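Local coordinates for aluminum resistance protein (Clostridium novyi, PDB 3I16) that probably acts as a pyridoxal-5'-phosphate-dependent carbon-sulfur lyase of the methionine gamma-lyase family linked to aluminum resistance, at residues Q8-Y13 with R18-Y23; N28-Q33 with C311-E316; K35-I40 with E303-A308; E347-I352 with A393-R398. All coordinates share one frame; numbering follows the deposited sequence. Where two conformers were deposited one is given.

Contact 1 of 4, residues Q8-Y13 with R18-Y23; sequences QFLKKY and RVLKLY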
loop_
_atom_site.group_PDB
_atom_site.type_symbol
_atom_site.label_atom_id
_atom_site.label_comp_id
_atom_site.label_asym_id
_atom_site.label_seq_id
_atom_site.Cartn_x
_atom_site.Cartn_y
_atom_site.Cartn_z
ATOM N N GLN B 8 -16.879 -2.410 -37.220
ATOM C CA GLN B 8 -18.066 -3.155 -36.785
ATOM C C GLN B 8 -18.232 -3.109 -35.251
ATOM O O GLN B 8 -19.353 -3.018 -34.739
ATOM C CB GLN B 8 -18.035 -4.600 -37.285
ATOM C CG GLN B 8 -18.083 -4.733 -38.799
ATOM C CD GLN B 8 -19.396 -4.233 -39.393
ATOM O OE1 GLN B 8 -20.470 -4.455 -38.832
ATOM N NE2 GLN B 8 -19.310 -3.570 -40.543
ATOM N N PHE B 9 -17.108 -3.114 -34.538
ATOM C CA PHE B 9 -17.111 -3.047 -33.082
ATOM C C PHE B 9 -17.653 -1.673 -32.669
ATOM O O PHE B 9 -18.508 -1.561 -31.780
ATOM C CB PHE B 9 -15.686 -3.224 -32.562
ATOM C CG PHE B 9 -15.582 -3.756 -31.159
ATOM C CD1 PHE B 9 -16.513 -3.450 -30.165
ATOM C CD2 PHE B 9 -14.476 -4.514 -30.807
ATOM C CE1 PHE B 9 -16.361 -3.938 -28.887
ATOM C CE2 PHE B 9 -14.317 -4.978 -29.517
ATOM C CZ PHE B 9 -15.263 -4.689 -28.558
ATOM N N LEU B 10 -17.139 -0.624 -33.303
ATOM C CA LEU B 10 -17.624 0.734 -33.042
ATOM C C LEU B 10 -19.132 0.886 -33.303
ATOM O O LEU B 10 -19.801 1.599 -32.559
ATOM C CB LEU B 10 -16.830 1.795 -33.819
ATOM C CG LEU B 10 -15.411 2.067 -33.329
ATOM C CD1 LEU B 10 -14.717 3.012 -34.296
ATOM C CD2 LEU B 10 -15.400 2.666 -31.916
ATOM N N LYS B 11 -19.675 0.195 -34.305
ATOM C CA LYS B 11 -21.127 0.283 -34.576
ATOM C C LYS B 11 -21.923 -0.237 -33.376
ATOM O O LYS B 11 -23.032 0.212 -33.136
ATOM C CB LYS B 11 -21.567 -0.419 -35.882
ATOM C CG LYS B 11 -20.710 -0.077 -37.102
ATOM C CD LYS B 11 -21.467 0.124 -38.426
ATOM C CE LYS B 11 -21.985 1.584 -38.584
ATOM N NZ LYS B 11 -20.901 2.647 -38.580
ATOM N N LYS B 12 -21.334 -1.136 -32.581
ATOM C CA LYS B 12 -21.999 -1.638 -31.387
ATOM C C LYS B 12 -22.116 -0.552 -30.285
ATOM O O LYS B 12 -22.828 -0.740 -29.296
ATOM C CB LYS B 12 -21.313 -2.923 -30.891
ATOM C CG LYS B 12 -21.251 -4.037 -31.961
ATOM N N TYR B 13 -21.404 0.566 -30.450
ATOM C CA TYR B 13 -21.520 1.747 -29.587
ATOM C C TYR B 13 -22.424 2.825 -30.207
ATOM O O TYR B 13 -22.450 3.944 -29.728
ATOM C CB TYR B 13 -20.136 2.364 -29.361
ATOM C CG TYR B 13 -19.284 1.621 -28.377
ATOM C CD1 TYR B 13 -18.563 0.498 -28.746
ATOM C CD2 TYR B 13 -19.196 2.059 -27.062
ATOM C CE1 TYR B 13 -17.778 -0.182 -27.811
ATOM C CE2 TYR B 13 -18.427 1.405 -26.137
ATOM C CZ TYR B 13 -17.718 0.287 -26.506
ATOM O OH TYR B 13 -16.946 -0.346 -25.557
ATOM N N ARG B 18 -21.616 8.831 -40.460
ATOM C CA ARG B 18 -21.307 10.264 -40.570
ATOM C C ARG B 18 -20.162 10.626 -39.642
ATOM O O ARG B 18 -19.246 11.357 -40.029
ATOM C CB ARG B 18 -22.545 11.090 -40.260
ATOM C CG ARG B 18 -22.378 12.601 -40.268
ATOM C CD ARG B 18 -23.797 13.242 -40.199
ATOM N NE ARG B 18 -23.781 14.646 -40.603
ATOM C CZ ARG B 18 -24.863 15.371 -40.922
ATOM N NH1 ARG B 18 -26.093 14.864 -40.882
ATOM N NH2 ARG B 18 -24.709 16.631 -41.304
ATOM N N VAL B 19 -20.216 10.111 -38.419
ATOM C CA VAL B 19 -19.146 10.362 -37.448
ATOM C C VAL B 19 -17.837 9.685 -37.861
ATOM O O VAL B 19 -16.784 10.304 -37.773
ATOM C CB VAL B 19 -19.565 9.987 -36.014
ATOM C CG1 VAL B 19 -18.365 9.961 -35.083
ATOM C CG2 VAL B 19 -20.592 10.994 -35.545
ATOM N N LEU B 20 -17.910 8.454 -38.369
ATOM C CA LEU B 20 -16.701 7.754 -38.818
ATOM C C LEU B 20 -16.031 8.495 -39.938
ATOM O O LEU B 20 -14.811 8.600 -39.940
ATOM C CB LEU B 20 -16.985 6.314 -39.236
ATOM C CG LEU B 20 -17.350 5.349 -38.109
ATOM C CD1 LEU B 20 -17.885 4.019 -38.674
ATOM C CD2 LEU B 20 -16.137 5.138 -37.155
ATOM N N LYS B 21 -16.815 9.016 -40.881
ATOM C CA LYS B 21 -16.260 9.776 -42.009
ATOM C C LYS B 21 -15.667 11.106 -41.548
ATOM O O LYS B 21 -14.632 11.544 -42.067
ATOM C CB LYS B 21 -17.306 9.966 -43.130
ATOM C CG LYS B 21 -16.881 10.904 -44.269
ATOM C CD LYS B 21 -15.928 10.262 -45.303
ATOM C CE LYS B 21 -16.682 9.368 -46.278
ATOM N N LEU B 22 -16.328 11.763 -40.597
ATOM C CA LEU B 22 -15.788 12.992 -40.006
ATOM C C LEU B 22 -14.443 12.679 -39.374
ATOM O O LEU B 22 -13.508 13.464 -39.517
ATOM C CB LEU B 22 -16.724 13.610 -38.958
ATOM C CG LEU B 22 -17.923 14.398 -39.474
ATOM C CD1 LEU B 22 -18.956 14.492 -38.352
ATOM C CD2 LEU B 22 -17.493 15.780 -40.000
ATOM N N TYR B 23 -14.358 11.541 -38.681
ATOM C CA TYR B 23 -13.109 11.107 -38.060
ATOM C C TYR B 23 -11.998 10.866 -39.095
ATOM O O TYR B 23 -10.839 11.336 -38.930
ATOM C CB TYR B 23 -13.320 9.854 -37.187
ATOM C CG TYR B 23 -12.036 9.111 -36.919
ATOM C CD1 TYR B 23 -11.109 9.609 -36.027
ATOM C CD2 TYR B 23 -11.726 7.920 -37.607
ATOM C CE1 TYR B 23 -9.924 8.977 -35.807
ATOM C CE2 TYR B 23 -10.511 7.286 -37.403
ATOM C CZ TYR B 23 -9.625 7.815 -36.490
ATOM O OH TYR B 23 -8.417 7.235 -36.240
#
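Leu10 and Leu20 have nearly the same shape. In each, CG lies beside the backbone N and anti to the carbonyl carbon, with chi1 -72° in Leu10 and -70° in Leu20. Each CB points at the other segment, and the two side chains slant across one another. One methyl from each makes the touch: CD1 of Leu10 lies 3.8 Å from CD2 of Leu20. The other branch of Leu20 serves a different neighbour. Its CD1 lies 3.3 Å from Lys11 NZ, a close approach of an ammonium group to a methyl and not a bond. Lys11 reaches this place by bending. Its CB does not point at 18-23, but turns at chi2, chi3 (86°) and chi4 bring NZ back over the leucine. The polar partners of NZ lie between the segments, Ile15 in the turn and Asp17 at the start of helix 17-54. It forms a salt bridge with OD1 of Asp17 and a hydrogen bond with O of Ile15. The lysine therefore ties the first helix to the turn and to the start of the second, while its end rests against Leu20. No hydrogen bond joins the two segments directly. The backbones stay apart, with CA of Leu10 and CA of Leu20 9.1 Å from each other. Leu10 is buried further by Met2 and Ile15 of its own chain and by Leu46 of the second subunit. At the turn, Asn16 OD1 accepts a hydrogen bond from Val19 N. The arrangement is two consecutive helices joined by a short turn: the short N-terminal helix 4-11 packs against the start of the long helix 17-54, next to the subunit interface.

Contact 2 of 4, residues N28-Q33 with C311-E316; sequences NDIQNQ and CSRIME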
loop_
_atom_site.group_PDB
_atom_site.type_symbol
_atom_site.label_atom_id
_atom_site.label_comp_id
_atom_site.label_asym_id
_atom_site.label_seq_id
_atom_site.Cartn_x
_atom_site.Cartn_y
_atom_site.Cartn_z
ATOM N N ASN B 28 -6.885 12.664 -41.498
ATOM C CA ASN B 28 -6.127 13.050 -42.669
ATOM C C ASN B 28 -5.616 14.504 -42.495
ATOM O O ASN B 28 -4.426 14.773 -42.693
ATOM C CB ASN B 28 -6.979 12.943 -43.957
ATOM C CG ASN B 28 -7.347 11.488 -44.351
ATOM O OD1 ASN B 28 -6.683 10.537 -43.966
ATOM N ND2 ASN B 28 -8.407 11.340 -45.166
ATOM N N ASP B 29 -6.511 15.423 -42.107
ATOM C CA ASP B 29 -6.165 16.843 -41.928
ATOM C C ASP B 29 -5.121 17.169 -40.833
ATOM O O ASP B 29 -4.343 18.098 -40.983
ATOM C CB ASP B 29 -7.413 17.669 -41.605
ATOM C CG ASP B 29 -8.392 17.758 -42.754
ATOM O OD1 ASP B 29 -8.064 17.381 -43.904
ATOM O OD2 ASP B 29 -9.506 18.250 -42.497
ATOM N N ILE B 30 -5.114 16.427 -39.735
ATOM C CA ILE B 30 -4.215 16.731 -38.613
ATOM C C ILE B 30 -2.892 15.960 -38.572
ATOM O O ILE B 30 -2.055 16.241 -37.709
ATOM C CB ILE B 30 -4.971 16.547 -37.249
ATOM C CG1 ILE B 30 -5.190 15.062 -36.932
ATOM C CG2 ILE B 30 -6.294 17.355 -37.272
ATOM C CD1 ILE B 30 -6.184 14.789 -35.788
ATOM N N GLN B 31 -2.675 15.002 -39.478
ATOM C CA GLN B 31 -1.449 14.166 -39.407
ATOM C C GLN B 31 -0.149 14.914 -39.286
ATOM O O GLN B 31 0.674 14.548 -38.460
ATOM C CB GLN B 31 -1.328 13.135 -40.550
ATOM C CG GLN B 31 -2.205 11.903 -40.370
ATOM C CD GLN B 31 -2.333 11.437 -38.906
ATOM O OE1 GLN B 31 -1.427 10.794 -38.350
ATOM N NE2 GLN B 31 -3.486 11.752 -38.283
ATOM N N ASN B 32 0.036 15.959 -40.079
ATOM C CA ASN B 32 1.283 16.718 -40.025
ATOM C C ASN B 32 1.516 17.403 -38.698
ATOM O O ASN B 32 2.651 17.534 -38.273
ATOM C CB ASN B 32 1.392 17.716 -41.196
ATOM C CG ASN B 32 1.632 17.026 -42.523
ATOM O OD1 ASN B 32 2.054 15.867 -42.567
ATOM N ND2 ASN B 32 1.373 17.738 -43.623
ATOM N N GLN B 33 0.440 17.791 -38.018
ATOM C CA GLN B 33 0.559 18.442 -36.724
ATOM C C GLN B 33 1.173 17.511 -35.691
ATOM O O GLN B 33 1.823 17.970 -34.781
ATOM C CB GLN B 33 -0.800 18.904 -36.221
ATOM C CG GLN B 33 -1.515 19.843 -37.178
ATOM C CD GLN B 33 -0.769 21.122 -37.358
ATOM O OE1 GLN B 33 -0.129 21.621 -36.420
ATOM N NE2 GLN B 33 -0.851 21.680 -38.553
ATOM N N CYS B 311 -9.960 16.220 -31.447
ATOM C CA CYS B 311 -11.226 16.761 -30.986
ATOM C C CYS B 311 -11.458 18.103 -31.672
ATOM O O CYS B 311 -12.515 18.322 -32.214
ATOM C CB CYS B 311 -11.216 16.932 -29.471
ATOM S SG CYS B 311 -12.779 17.603 -28.834
ATOM N N SER B 312 -10.447 18.972 -31.685
ATOM C CA SER B 312 -10.566 20.272 -32.342
ATOM C C SER B 312 -11.051 20.150 -33.792
ATOM O O SER B 312 -12.059 20.783 -34.205
ATOM C CB SER B 312 -9.213 20.989 -32.319
ATOM O OG SER B 312 -9.240 22.237 -32.990
ATOM N N ARG B 313 -10.344 19.348 -34.581
ATOM C CA ARG B 313 -10.678 19.261 -35.997
ATOM C C ARG B 313 -12.002 18.521 -36.252
ATOM O O ARG B 313 -12.794 18.980 -37.043
ATOM C CB ARG B 313 -9.530 18.633 -36.792
ATOM C CG ARG B 313 -9.727 18.645 -38.303
ATOM C CD ARG B 313 -10.038 20.041 -38.841
ATOM N NE ARG B 313 -9.914 20.062 -40.285
ATOM C CZ ARG B 313 -10.101 21.119 -41.064
ATOM N NH1 ARG B 313 -10.419 22.308 -40.559
ATOM N NH2 ARG B 313 -9.943 20.977 -42.381
ATOM N N ILE B 314 -12.250 17.397 -35.583
ATOM C CA ILE B 314 -13.507 16.666 -35.820
ATOM C C ILE B 314 -14.751 17.505 -35.436
ATOM O O ILE B 314 -15.761 17.499 -36.163
ATOM C CB ILE B 314 -13.524 15.261 -35.151
ATOM C CG1 ILE B 314 -14.537 14.331 -35.841
ATOM C CG2 ILE B 314 -13.800 15.346 -33.651
ATOM C CD1 ILE B 314 -14.499 12.874 -35.294
HETATM N N MSE B 315 -14.661 18.273 -34.350
HETATM C CA MSE B 315 -15.805 19.108 -33.902
HETATM C C MSE B 315 -15.974 20.304 -34.819
HETATM O O MSE B 315 -17.117 20.722 -35.136
HETATM C CB MSE B 315 -15.606 19.552 -32.434
HETATM C CG MSE B 315 -15.487 18.411 -31.449
HETATM SE SE MSE B 315 -17.033 17.287 -31.416
HETATM C CE MSE B 315 -18.220 18.521 -30.596
ATOM N N GLU B 316 -14.846 20.858 -35.275
ATOM C CA GLU B 316 -14.894 21.974 -36.234
ATOM C C GLU B 316 -15.596 21.517 -37.521
ATOM O O GLU B 316 -16.497 22.210 -38.037
ATOM C CB GLU B 316 -13.476 22.481 -36.575
ATOM C CG GLU B 316 -13.465 23.678 -37.466
ATOM C CD GLU B 316 -12.089 24.061 -37.998
ATOM O OE1 GLU B 316 -11.062 23.385 -37.722
ATOM O OE2 GLU B 316 -12.065 25.064 -38.730
#
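Arg313 grips Asp29 side-on with two nitrogens, both bound to the same oxygen. NH2 donates to Asp29 OD2 at 2.8 Å and NE donates to OD2 at 2.9 Å. Both bonds are bent, the NE one with an N-H...O angle of 145°. OD2 sits at the edge of the guanidinium, close to its plane. The carboxylate is turned well away from that plane, by 58°. Both nitrogens reach OD2 from the same face of the carboxylate: NH2 comes from above its plane, and NE arrives on the anti side, tilted less. The second carboxylate oxygen takes no part in this grip.

The guanidinium has a further partner one turn along its own helix. NH1 donates to Glu316 OE1 at 3.1 Å, again in the guanidinium plane. Asp29, Arg313 and Glu316 thus form a salt-bridge network at a partly exposed edge. The two acids should balance the charge of the arginine. Held at two edges, the group has little freedom to rotate.

The network joins two long helices, 17-54 and 287-318, in this member of the methionine gamma-lyase family. The arginine stem packs on the first of them. Its CB lies 3.5 Å from CG2 of Ile30, and the two side chains run past each other in opposite directions. CG of Arg313 is anti to the backbone N (chi1 -173°), and a bend at chi2 turns the rest of the chain toward Asp29.

Outside the pair, Ala26 packs against Arg313 and Tyr326 against Ile30. The next residue, Ile314, also packs on Ala26 of helix 17-54.

Contact 3 of 4, residues K35-I40 with E303-A308; sequences KILDDI and EALKGA. With EDO (1,2-ethanediol), chain L.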
loop_
_atom_site.group_PDB
_atom_site.type_symbol
_atom_site.label_atom_id
_atom_site.label_comp_id
_atom_site.label_asym_id
_atom_site.label_seq_id
_atom_site.Cartn_x
_atom_site.Cartn_y
_atom_site.Cartn_z
ATOM N N LYS B 35 3.600 15.219 -36.173
ATOM C CA LYS B 35 5.051 15.058 -36.377
ATOM C C LYS B 35 5.847 16.013 -35.470
ATOM O O LYS B 35 6.848 15.652 -34.838
ATOM C CB LYS B 35 5.409 15.312 -37.857
ATOM C CG LYS B 35 4.740 14.359 -38.863
ATOM C CD LYS B 35 4.984 14.800 -40.326
ATOM N N ILE B 36 5.344 17.235 -35.414
ATOM C CA ILE B 36 5.917 18.306 -34.592
ATOM C C ILE B 36 5.953 17.867 -33.132
ATOM O O ILE B 36 6.961 18.034 -32.417
ATOM C CB ILE B 36 5.041 19.583 -34.674
ATOM C CG1 ILE B 36 5.066 20.188 -36.090
ATOM C CG2 ILE B 36 5.485 20.597 -33.664
ATOM C CD1 ILE B 36 4.127 19.518 -37.098
ATOM N N LEU B 37 4.854 17.277 -32.692
ATOM C CA LEU B 37 4.720 16.808 -31.322
ATOM C C LEU B 37 5.701 15.686 -30.988
ATOM O O LEU B 37 6.257 15.646 -29.890
ATOM C CB LEU B 37 3.273 16.363 -31.043
ATOM C CG LEU B 37 2.164 17.399 -31.299
ATOM C CD1 LEU B 37 0.814 16.848 -30.887
ATOM C CD2 LEU B 37 2.423 18.751 -30.615
ATOM N N ASP B 38 5.931 14.780 -31.928
ATOM C CA ASP B 38 6.863 13.673 -31.679
ATOM C C ASP B 38 8.314 14.149 -31.502
ATOM O O ASP B 38 9.079 13.550 -30.720
ATOM C CB ASP B 38 6.763 12.639 -32.796
ATOM C CG ASP B 38 5.395 11.982 -32.866
ATOM O OD1 ASP B 38 4.599 12.074 -31.907
ATOM O OD2 ASP B 38 5.111 11.341 -33.881
ATOM N N ASP B 39 8.686 15.219 -32.217
ATOM C CA ASP B 39 10.041 15.803 -32.123
ATOM C C ASP B 39 10.236 16.364 -30.735
ATOM O O ASP B 39 11.287 16.154 -30.126
ATOM C CB ASP B 39 10.264 16.906 -33.180
ATOM C CG ASP B 39 10.127 16.392 -34.613
ATOM O OD1 ASP B 39 10.328 15.185 -34.828
ATOM O OD2 ASP B 39 9.823 17.190 -35.528
ATOM N N ILE B 40 9.210 17.049 -30.228
ATOM C CA ILE B 40 9.223 17.598 -28.863
ATOM C C ILE B 40 9.257 16.459 -27.820
ATOM O O ILE B 40 10.027 16.509 -26.875
ATOM C CB ILE B 40 8.014 18.534 -28.634
ATOM C CG1 ILE B 40 8.128 19.795 -29.496
ATOM C CG2 ILE B 40 7.882 18.952 -27.181
ATOM C CD1 ILE B 40 6.806 20.557 -29.614
ATOM N N GLU B 303 -0.042 11.974 -25.854
ATOM C CA GLU B 303 -1.200 11.163 -26.203
ATOM C C GLU B 303 -2.444 12.020 -25.982
ATOM O O GLU B 303 -3.324 12.068 -26.827
ATOM C CB GLU B 303 -1.282 9.895 -25.340
ATOM C CG GLU B 303 -0.186 8.878 -25.575
ATOM C CD GLU B 303 -0.159 8.351 -27.014
ATOM O OE1 GLU B 303 -1.220 7.957 -27.551
ATOM O OE2 GLU B 303 0.935 8.305 -27.591
ATOM N N ALA B 304 -2.498 12.720 -24.844
ATOM C CA ALA B 304 -3.629 13.591 -24.515
ATOM C C ALA B 304 -3.735 14.753 -25.496
ATOM O O ALA B 304 -4.843 15.113 -25.935
ATOM C CB ALA B 304 -3.515 14.127 -23.062
ATOM N N LEU B 305 -2.596 15.347 -25.834
ATOM C CA LEU B 305 -2.613 16.485 -26.731
ATOM C C LEU B 305 -3.079 16.091 -28.145
ATOM O O LEU B 305 -3.809 16.848 -28.774
ATOM C CB LEU B 305 -1.249 17.159 -26.803
ATOM C CG LEU B 305 -1.278 18.452 -27.599
ATOM C CD1 LEU B 305 -2.157 19.465 -26.853
ATOM C CD2 LEU B 305 0.108 18.944 -27.792
ATOM N N LYS B 306 -2.653 14.923 -28.627
ATOM C CA LYS B 306 -3.125 14.386 -29.922
ATOM C C LYS B 306 -4.650 14.207 -29.898
ATOM O O LYS B 306 -5.378 14.501 -30.889
ATOM C CB LYS B 306 -2.399 13.076 -30.274
ATOM C CG LYS B 306 -0.998 13.316 -30.748
ATOM C CD LYS B 306 -0.221 12.025 -31.013
ATOM C CE LYS B 306 1.227 12.334 -31.376
ATOM N NZ LYS B 306 2.007 11.129 -31.817
ATOM N N GLY B 307 -5.155 13.780 -28.757
ATOM C CA GLY B 307 -6.602 13.690 -28.570
ATOM C C GLY B 307 -7.281 15.054 -28.666
ATOM O O GLY B 307 -8.350 15.171 -29.263
ATOM N N ALA B 308 -6.669 16.080 -28.067
ATOM C CA ALA B 308 -7.193 17.448 -28.123
ATOM C C ALA B 308 -7.240 17.979 -29.559
ATOM O O ALA B 308 -8.225 18.601 -29.976
ATOM C CB ALA B 308 -6.350 18.392 -27.233
HETATM C C1 EDO L . -0.654 7.766 -30.880
HETATM O O1 EDO L . -0.908 6.879 -29.782
HETATM C C2 EDO L . 0.839 7.916 -31.137
HETATM O O2 EDO L . 1.497 8.738 -30.153
#
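Helix segments 35-40 and 303-308 run nearly antiparallel, their directions 163° apart. Their axes come no closer than 10.9 Å, so side chains must bridge the gap. Leu37 does this at the apolar level. Both its methyls meet CD2 of Leu305, Leu37 CD2 at 3.7 Å, and the two side chains cross at about a right angle. Leu37 CD1 also reaches CG of Lys306, at 4.0 Å, where the lysine stem slides past in the opposite direction. Lys306 is extended beyond CG, which carries NZ across to the other helix. There NZ donates to Asp38 OD1 at 2.8 Å, on the syn side of the carboxylate. This is a salt bridge beside the leucine packing. NZ also donates to O2 of a bound 1,2-ethanediol at 3.0 Å. The diol, probably from the crystallisation liquor, hydrogen-bonds Glu303 through O2, which lies 2.7 Å from Glu303 OE2. Glu303 OE1 is bound by the backbone N of Phe411. Phe34 and Arg41 touch the Lys306 side chain, and Met225 and Arg330 pack on Leu305. The contact is an antiparallel helix pair, packed through leucines and bridged by a lysine-aspartate ion pair, between helices 17-54 and 287-318.

Contact 4 of 4, residues E347-I352 with A393-R398; sequences EFCKGI and ADAPIR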
loop_
_atom_site.group_PDB
_atom_site.type_symbol
_atom_site.label_atom_id
_atom_site.label_comp_id
_atom_site.label_asym_id
_atom_site.label_seq_id
_atom_site.Cartn_x
_atom_site.Cartn_y
_atom_site.Cartn_z
ATOM N N GLU B 347 -25.150 16.386 -23.037
ATOM C CA GLU B 347 -25.090 15.158 -23.796
ATOM C C GLU B 347 -23.667 14.784 -24.238
ATOM O O GLU B 347 -23.298 13.601 -24.241
ATOM C CB GLU B 347 -25.986 15.265 -25.026
ATOM C CG GLU B 347 -27.430 15.087 -24.677
ATOM C CD GLU B 347 -27.671 13.693 -24.133
ATOM O OE1 GLU B 347 -27.599 12.740 -24.946
ATOM O OE2 GLU B 347 -27.887 13.558 -22.894
ATOM N N PHE B 348 -22.874 15.782 -24.612
ATOM C CA PHE B 348 -21.507 15.505 -25.038
ATOM C C PHE B 348 -20.709 14.948 -23.869
ATOM O O PHE B 348 -20.003 13.932 -24.025
ATOM C CB PHE B 348 -20.825 16.762 -25.596
ATOM C CG PHE B 348 -19.389 16.557 -25.975
ATOM C CD1 PHE B 348 -19.061 15.979 -27.180
ATOM C CD2 PHE B 348 -18.365 16.965 -25.130
ATOM C CE1 PHE B 348 -17.742 15.819 -27.539
ATOM C CE2 PHE B 348 -17.037 16.792 -25.490
ATOM C CZ PHE B 348 -16.744 16.220 -26.691
ATOM N N CYS B 349 -20.823 15.612 -22.716
ATOM C CA CYS B 349 -20.100 15.209 -21.520
ATOM C C CYS B 349 -20.553 13.827 -21.077
ATOM O O CYS B 349 -19.753 13.061 -20.551
ATOM C CB CYS B 349 -20.301 16.195 -20.360
ATOM S SG CYS B 349 -19.445 17.784 -20.541
ATOM N N LYS B 350 -21.829 13.524 -21.269
ATOM C CA LYS B 350 -22.349 12.215 -20.906
ATOM C C LYS B 350 -21.723 11.162 -21.810
ATOM O O LYS B 350 -21.383 10.073 -21.351
ATOM C CB LYS B 350 -23.875 12.184 -20.958
ATOM C CG LYS B 350 -24.550 12.908 -19.744
ATOM C CD LYS B 350 -26.080 12.904 -19.864
ATOM C CE LYS B 350 -26.763 13.600 -18.677
ATOM N NZ LYS B 350 -26.284 13.107 -17.363
ATOM N N GLY B 351 -21.561 11.512 -23.084
ATOM C CA GLY B 351 -20.896 10.654 -24.048
ATOM C C GLY B 351 -19.490 10.320 -23.608
ATOM O O GLY B 351 -19.094 9.163 -23.663
ATOM N N ILE B 352 -18.749 11.326 -23.140
ATOM C CA ILE B 352 -17.399 11.122 -22.653
ATOM C C ILE B 352 -17.373 10.160 -21.459
ATOM O O ILE B 352 -16.491 9.299 -21.379
ATOM C CB ILE B 352 -16.697 12.457 -22.309
ATOM C CG1 ILE B 352 -16.507 13.292 -23.582
ATOM C CG2 ILE B 352 -15.318 12.226 -21.633
ATOM C CD1 ILE B 352 -15.708 12.578 -24.707
ATOM N N ALA B 393 -14.033 15.523 -19.325
ATOM C CA ALA B 393 -14.639 16.711 -19.897
ATOM C C ALA B 393 -15.349 17.436 -18.783
ATOM O O ALA B 393 -15.986 16.779 -17.940
ATOM C CB ALA B 393 -15.669 16.352 -20.961
ATOM N N ASP B 394 -15.278 18.769 -18.788
ATOM C CA ASP B 394 -15.996 19.575 -17.796
ATOM C C ASP B 394 -16.557 20.852 -18.415
ATOM O O ASP B 394 -16.031 21.347 -19.422
ATOM C CB ASP B 394 -15.206 19.759 -16.505
ATOM C CG ASP B 394 -13.755 19.978 -16.729
ATOM O OD1 ASP B 394 -13.373 21.084 -17.125
ATOM O OD2 ASP B 394 -12.985 19.035 -16.473
ATOM N N ALA B 395 -17.677 21.332 -17.868
ATOM C CA ALA B 395 -18.378 22.457 -18.468
ATOM C C ALA B 395 -19.317 23.203 -17.544
ATOM O O ALA B 395 -20.416 22.681 -17.258
ATOM C CB ALA B 395 -19.182 21.960 -19.631
ATOM N N PRO B 396 -18.927 24.436 -17.115
ATOM C CA PRO B 396 -19.811 25.290 -16.309
ATOM C C PRO B 396 -21.125 25.460 -17.018
ATOM O O PRO B 396 -21.132 25.702 -18.235
ATOM C CB PRO B 396 -19.071 26.626 -16.276
ATOM C CG PRO B 396 -17.638 26.265 -16.408
ATOM C CD PRO B 396 -17.582 25.033 -17.266
ATOM N N ILE B 397 -22.235 25.335 -16.296
ATOM C CA ILE B 397 -23.551 25.446 -16.943
ATOM C C ILE B 397 -23.974 26.915 -17.110
ATOM O O ILE B 397 -24.622 27.494 -16.232
ATOM C CB ILE B 397 -24.654 24.648 -16.200
ATOM C CG1 ILE B 397 -24.216 23.191 -15.960
ATOM C CG2 ILE B 397 -25.926 24.694 -17.006
ATOM C CD1 ILE B 397 -23.759 22.472 -17.196
ATOM N N ARG B 398 -23.619 27.492 -18.257
ATOM C CA ARG B 398 -23.908 28.890 -18.566
ATOM C C ARG B 398 -23.598 29.136 -20.029
ATOM O O ARG B 398 -22.857 28.374 -20.639
ATOM C CB ARG B 398 -23.036 29.807 -17.720
ATOM C CG ARG B 398 -21.580 29.669 -18.030
ATOM C CD ARG B 398 -20.737 30.116 -16.883
ATOM N NE ARG B 398 -19.329 30.109 -17.272
ATOM C CZ ARG B 398 -18.296 30.219 -16.434
ATOM N NH1 ARG B 398 -18.487 30.322 -15.119
ATOM N NH2 ARG B 398 -17.053 30.202 -16.918
#
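Cys349 reaches from the helix toward the strand. Its CB points at segment 393-398, and SG follows, set beside the backbone N at chi1 -73°. At the tip, SG meets two methyl groups. Ala393 CB lies 4.1 Å away and Ala395 CB lies 4.3 Å away. These alanines are two residues apart, so both project from the face of the strand that looks at the helix. Asp394, between them, points away, and its OD1 is hydrogen-bonded to Tyr188 OH. One turn further along the helix, Ile352 adds a second contact to Ala393. Its CG1 is 4.1 Å from Ala393 CB, and its CG2 is about as near. The Ala393 methyl is therefore shared by the sulfur and the isoleucine. No hydrogen bond crosses between the segments, and all four touching residues are buried. The small alanines let the backbones come close: CA of Cys349 and CA of Ala393 are 5.9 Å apart. Helix and strand axes run nearly antiparallel, at 157°. Strand 392-396 lies inside an antiparallel sheet, between strands 376-379 and 402-406, and helix 342-354 packs on one face of it. Ile377 flanks Cys349, Leu405 meets Ile352, and Ala421 of helix 411-425 packs against Ile352.

Contacts 1, 2 and 3 follow one another along helix 17-54. Contacts 2 and 3 also share helix 287-318, with centres 12 Å apart, and contact 3 falls within the span of chain bracketed by contact 2. Contact 1 comes first, near the N-terminus, and its centre is 17 Å from that of contact 2. The two touch where Leu22 and Tyr23 pack on Ile314. Contact 4 comes last and joins helix 342-354 to the antiparallel sheet, 21 Å from contact 2 between centres. Met315 of contact 2, a selenomethionine, packs on Phe348 of contact 4, which links helix 287-318 to helix 342-354. Contacts 1 and 3 also touch the second subunit. None includes a residue of the pyridoxal-5'-phosphate pocket.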